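Local coordinates for intracellular exo-alpha-(1->5)-L-arabinofuranosidase (Bifidobacterium longum, PDB 2Y2W), which hydrolyses terminal alpha-L-arabinofuranosyl residues of arabinan and arabinoxylan, a key step in the complete breakdown of the plant cell wall, at residues E69-C74 with R407-N412; W139-T144 with K371-L376. All blocks are in the same frame, centred on the assembly; numbering follows the deposited sequence.

Contact 1 of 2, residues E69-C74 with R407-N412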
# COMPACT_ATOMS: atom_id res chain seq x y z
N GLU D 69 -12.23 12.80 20.48
CA GLU D 69 -11.84 11.49 19.96
C GLU D 69 -12.81 10.43 20.48
O GLU D 69 -13.34 10.56 21.59
CB GLU D 69 -10.41 11.15 20.38
CG GLU D 69 -9.83 9.88 19.72
CD GLU D 69 -8.40 9.57 20.14
OE1 GLU D 69 -7.74 10.43 20.77
OE2 GLU D 69 -7.92 8.46 19.82
N HIS D 70 -13.04 9.40 19.67
CA HIS D 70 -13.75 8.22 20.14
C HIS D 70 -12.83 7.46 21.10
O HIS D 70 -12.31 6.39 20.79
CB HIS D 70 -14.16 7.33 18.97
CG HIS D 70 -15.32 7.86 18.18
ND1 HIS D 70 -16.49 7.14 18.03
CD2 HIS D 70 -15.49 9.02 17.51
CE1 HIS D 70 -17.33 7.85 17.29
NE2 HIS D 70 -16.75 8.99 16.97
N LEU D 71 -12.65 8.06 22.27
CA LEU D 71 -11.79 7.55 23.32
C LEU D 71 -12.58 7.62 24.62
O LEU D 71 -13.21 8.64 24.91
CB LEU D 71 -10.54 8.42 23.44
CG LEU D 71 -9.30 8.03 24.25
CD1 LEU D 71 -8.24 9.10 24.06
CD2 LEU D 71 -9.58 7.84 25.74
N GLY D 72 -12.54 6.54 25.39
CA GLY D 72 -13.17 6.48 26.70
C GLY D 72 -14.59 7.00 26.66
O GLY D 72 -15.46 6.40 26.03
N ARG D 73 -14.82 8.13 27.33
CA ARG D 73 -16.16 8.71 27.45
C ARG D 73 -16.25 10.15 26.92
O ARG D 73 -17.12 10.92 27.35
CB ARG D 73 -16.65 8.63 28.91
CG ARG D 73 -16.92 7.21 29.39
CD ARG D 73 -17.32 7.15 30.87
NE ARG D 73 -18.60 7.79 31.13
CZ ARG D 73 -18.78 8.85 31.92
NH1 ARG D 73 -17.75 9.41 32.55
NH2 ARG D 73 -20.00 9.36 32.09
N CYS D 74 -15.36 10.50 26.00
CA CYS D 74 -15.38 11.82 25.36
C CYS D 74 -16.60 11.98 24.46
O CYS D 74 -17.21 13.04 24.43
CB CYS D 74 -14.09 12.07 24.58
SG CYS D 74 -13.97 13.74 23.85
N ARG D 407 -6.79 21.79 22.19
CA ARG D 407 -6.58 21.22 23.51
C ARG D 407 -7.24 19.85 23.61
O ARG D 407 -8.41 19.69 23.24
CB ARG D 407 -7.10 22.15 24.61
CG ARG D 407 -6.51 21.85 25.98
CD ARG D 407 -7.49 22.14 27.10
NE ARG D 407 -7.09 21.48 28.34
CZ ARG D 407 -7.41 20.23 28.67
NH1 ARG D 407 -8.13 19.48 27.85
NH2 ARG D 407 -6.99 19.73 29.83
N ALA D 408 -6.49 18.87 24.10
CA ALA D 408 -6.98 17.50 24.22
C ALA D 408 -7.26 17.15 25.68
O ALA D 408 -6.38 17.28 26.53
CB ALA D 408 -5.96 16.53 23.63
N GLN D 409 -8.49 16.73 25.99
CA GLN D 409 -9.62 16.68 25.06
C GLN D 409 -10.81 17.46 25.62
O GLN D 409 -10.70 18.10 26.67
CB GLN D 409 -9.99 15.23 24.73
CG GLN D 409 -9.06 14.58 23.70
CD GLN D 409 -9.40 13.13 23.41
OE1 GLN D 409 -10.55 12.71 23.49
NE2 GLN D 409 -8.38 12.35 23.05
N LEU D 410 -11.95 17.42 24.93
CA LEU D 410 -13.08 18.29 25.28
C LEU D 410 -13.89 17.86 26.51
O LEU D 410 -14.17 18.69 27.38
CB LEU D 410 -14.00 18.49 24.07
CG LEU D 410 -15.07 19.58 24.19
CD1 LEU D 410 -14.46 20.97 24.41
CD2 LEU D 410 -15.98 19.59 22.96
N VAL D 411 -14.26 16.59 26.57
CA VAL D 411 -15.12 16.09 27.66
C VAL D 411 -14.62 14.77 28.24
O VAL D 411 -14.28 13.85 27.50
CB VAL D 411 -16.60 15.94 27.20
CG1 VAL D 411 -17.52 15.66 28.38
CG2 VAL D 411 -17.07 17.19 26.47
N ASN D 412 -14.58 14.70 29.57
CA ASN D 412 -14.23 13.49 30.35
C ASN D 412 -12.78 13.02 30.23
O ASN D 412 -12.12 12.77 31.25
CB ASN D 412 -15.20 12.33 30.06
CG ASN D 412 -16.55 12.53 30.71
OD1 ASN D 412 -16.69 13.26 31.69
ND2 ASN D 412 -17.56 11.85 30.18
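Glu69 and Gln409 meet through two extended side chains: CG of Glu69 lies anti to its backbone N (chi1 -172°), and CG of Gln409 lies anti to its carbonyl carbon (chi1 -79°). The Gln409 amide reaches Glu69 at two points, both weakly hydrogen-bonded. Gln409 NE2 donates to Glu69 OE1 at 3.0 Å, and Gln409 OE1 accepts from Glu69 N at 3.4 Å. Leu71 CD1 packs against the same amide, 3.4 Å from Gln409 NE2. The other carboxylate oxygen, Glu69 OE2, accepts a hydrogen bond from Phe115 N. Further along, Cys74 CA makes a C-H...O contact of 3.1 Å with Val411 O. Asn412 ND2 donates to Arg73 O at 3.0 Å (N-H...O 153°), from above the carbonyl plane. The same ND2 lies over one face of the Arg73 guanidinium, toward its rim. That guanidinium forms a salt bridge with Glu377, and Asn412 OD1 accepts from Ala419 N. An alanine here would probably leave Arg73 O and Ala419 N without these partners and take the amide away from the Arg73 guanidinium. The peptide bond before Gln409 is cis. Strands 65-67 and 402-408 are the first and last of the closed (beta/alpha)8 barrel. Their following loops meet here, and Glu69 and Gln409 probably bind arabinofuranose, as in related family 51 enzymes.

Contact 2 of 2, residues W139-T144 with K371-L376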
# COMPACT_ATOMS: atom_id res chain seq x y z
N TRP D 139 -7.58 1.82 21.76
CA TRP D 139 -8.00 1.92 23.17
C TRP D 139 -8.66 0.64 23.68
O TRP D 139 -9.15 0.60 24.81
CB TRP D 139 -8.90 3.15 23.36
CG TRP D 139 -8.19 4.39 22.93
CD1 TRP D 139 -8.39 5.08 21.77
CD2 TRP D 139 -7.13 5.06 23.62
NE1 TRP D 139 -7.53 6.15 21.70
CE2 TRP D 139 -6.74 6.16 22.82
CE3 TRP D 139 -6.47 4.84 24.83
CZ2 TRP D 139 -5.73 7.04 23.20
CZ3 TRP D 139 -5.46 5.71 25.21
CH2 TRP D 139 -5.10 6.80 24.40
N HIS D 140 -8.65 -0.39 22.84
CA HIS D 140 -9.18 -1.72 23.17
C HIS D 140 -10.65 -1.65 23.58
O HIS D 140 -11.03 -2.13 24.65
CB HIS D 140 -8.32 -2.40 24.25
CG HIS D 140 -8.37 -3.89 24.20
ND1 HIS D 140 -7.76 -4.63 23.21
CD2 HIS D 140 -8.94 -4.79 25.04
CE1 HIS D 140 -7.96 -5.91 23.43
NE2 HIS D 140 -8.68 -6.04 24.53
N CYS D 141 -11.46 -1.06 22.72
CA CYS D 141 -12.89 -0.90 22.99
C CYS D 141 -13.72 -1.37 21.82
O CYS D 141 -13.26 -1.38 20.68
CB CYS D 141 -13.21 0.57 23.29
SG CYS D 141 -12.42 1.21 24.78
N THR D 142 -14.96 -1.77 22.10
CA THR D 142 -15.95 -2.00 21.05
C THR D 142 -16.74 -0.71 20.80
O THR D 142 -17.21 -0.06 21.74
CB THR D 142 -16.88 -3.21 21.32
OG1 THR D 142 -18.04 -3.13 20.48
CG2 THR D 142 -17.34 -3.24 22.76
N GLU D 143 -16.87 -0.37 19.52
CA GLU D 143 -17.50 0.87 19.08
C GLU D 143 -18.82 0.59 18.36
O GLU D 143 -18.86 -0.13 17.36
CB GLU D 143 -16.52 1.64 18.18
CG GLU D 143 -17.12 2.76 17.34
CD GLU D 143 -17.31 4.05 18.10
OE1 GLU D 143 -16.51 4.35 19.02
OE2 GLU D 143 -18.26 4.79 17.77
N THR D 144 -19.90 1.17 18.88
CA THR D 144 -21.24 0.97 18.34
C THR D 144 -21.49 1.80 17.08
O THR D 144 -22.37 1.47 16.29
CB THR D 144 -22.33 1.31 19.37
OG1 THR D 144 -22.18 2.68 19.78
CG2 THR D 144 -22.22 0.40 20.58
N LYS D 371 -17.30 -1.17 26.28
CA LYS D 371 -17.95 -0.03 25.63
C LYS D 371 -17.86 1.22 26.50
O LYS D 371 -18.24 1.19 27.67
CB LYS D 371 -19.42 -0.35 25.34
CG LYS D 371 -19.70 -0.82 23.92
CD LYS D 371 -20.90 -1.77 23.85
CE LYS D 371 -22.22 -1.03 23.94
NZ LYS D 371 -23.37 -1.96 23.70
N SER D 372 -17.35 2.30 25.91
CA SER D 372 -17.16 3.58 26.60
C SER D 372 -16.78 3.46 28.09
O SER D 372 -17.56 3.87 28.97
CB SER D 372 -18.37 4.50 26.42
OG SER D 372 -19.57 3.88 26.87
N PRO D 373 -15.58 2.91 28.38
CA PRO D 373 -15.12 2.80 29.76
C PRO D 373 -14.52 4.11 30.25
O PRO D 373 -14.31 5.03 29.46
CB PRO D 373 -14.04 1.72 29.67
CG PRO D 373 -13.50 1.83 28.30
CD PRO D 373 -14.59 2.39 27.42
N HIS D 374 -14.25 4.19 31.55
CA HIS D 374 -13.59 5.35 32.14
C HIS D 374 -12.08 5.28 31.88
O HIS D 374 -11.34 4.60 32.60
CB HIS D 374 -13.89 5.44 33.64
CG HIS D 374 -15.32 5.73 33.95
ND1 HIS D 374 -15.76 6.98 34.33
CD2 HIS D 374 -16.42 4.94 33.91
CE1 HIS D 374 -17.07 6.95 34.53
NE2 HIS D 374 -17.49 5.72 34.28
N LEU D 375 -11.65 5.98 30.84
CA LEU D 375 -10.24 6.01 30.44
C LEU D 375 -9.71 7.43 30.40
O LEU D 375 -10.39 8.34 29.91
CB LEU D 375 -10.05 5.37 29.06
CG LEU D 375 -10.29 3.87 28.86
CD1 LEU D 375 -10.37 3.54 27.38
CD2 LEU D 375 -9.22 3.03 29.55
N LEU D 376 -8.50 7.62 30.93
CA LEU D 376 -7.80 8.90 30.90
C LEU D 376 -8.59 10.04 31.55
O LEU D 376 -8.54 11.19 31.09
CB LEU D 376 -7.41 9.28 29.46
CG LEU D 376 -6.11 8.76 28.84
CD1 LEU D 376 -6.11 7.24 28.66
CD2 LEU D 376 -5.88 9.45 27.51
O HOH W 1 -16.46 2.52 23.25
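Trp139-Thr144 and Lys371-Leu376 run in roughly opposite directions, 145° apart end to end, and approach closely near Thr142 and Lys371, whose CA atoms are 5.4 Å apart. At the Trp139 end the backbones diverge, and side chains bridge the wider separation. Lys371 lies against two threonines. Lys371 CG is 3.6 Å from Thr142 CG2. The bend in the lysine chain at chi3 (77°) places Lys371 CE against Thr144 CG2, at 3.7 Å, and these two side chains cross at about a right angle. The hydroxyl of Thr144 is hydrogen-bonded to Glu146. No direct hydrogen bond joins the segments. A water does so instead: it donates to Thr142 O at 3.1 Å and accepts from Ser372 N at 2.8 Å. Cys141 carries the middle of the contact. Cys141 SG meets the proline ring, 3.6 Å from Pro373 CD, and also touches Leu375 CD1 at 4.0 Å. At the far end Leu376 reaches the six-membered ring of Trp139, with Leu376 CD1 3.8 Å from Trp139 CZ3. Leu376 also touches Trp344, probably a substrate-recognition residue. Strand 141-143 pairs antiparallel with strand 134-136, and His140 and Cys141 form a G1 beta bulge opposite Asp136. The contact thus joins a bulged beta hairpin, inserted after the second barrel strand, to the long excursion between the seventh and eighth strands.

The centres of contacts 1 and 2 lie 11 Å apart, and residues 139-144 and 371-376 both fall within the chain loop closed by contact 1. Two probable hydrogen bonds connect the contacts: Glu69 OE2 to Trp139 NE1 at 3.0 Å, and His70 ND1 to Glu143 OE1 at 3.0 Å. Leu71 CD1 also packs on Trp139 CZ2 at 3.4 Å, while Arg73 packs on His374. Contact 1 is buried and lies beside the probable arabinofuranose site: the Glu69 side chain is about 5 Å from that of Glu340, the probable nucleophile, and about 4 Å from that of Asn114. Contact 2 lies nearer the surface, and its Trp139 is consistent with a second-shell role in positioning the Glu69 carboxylate.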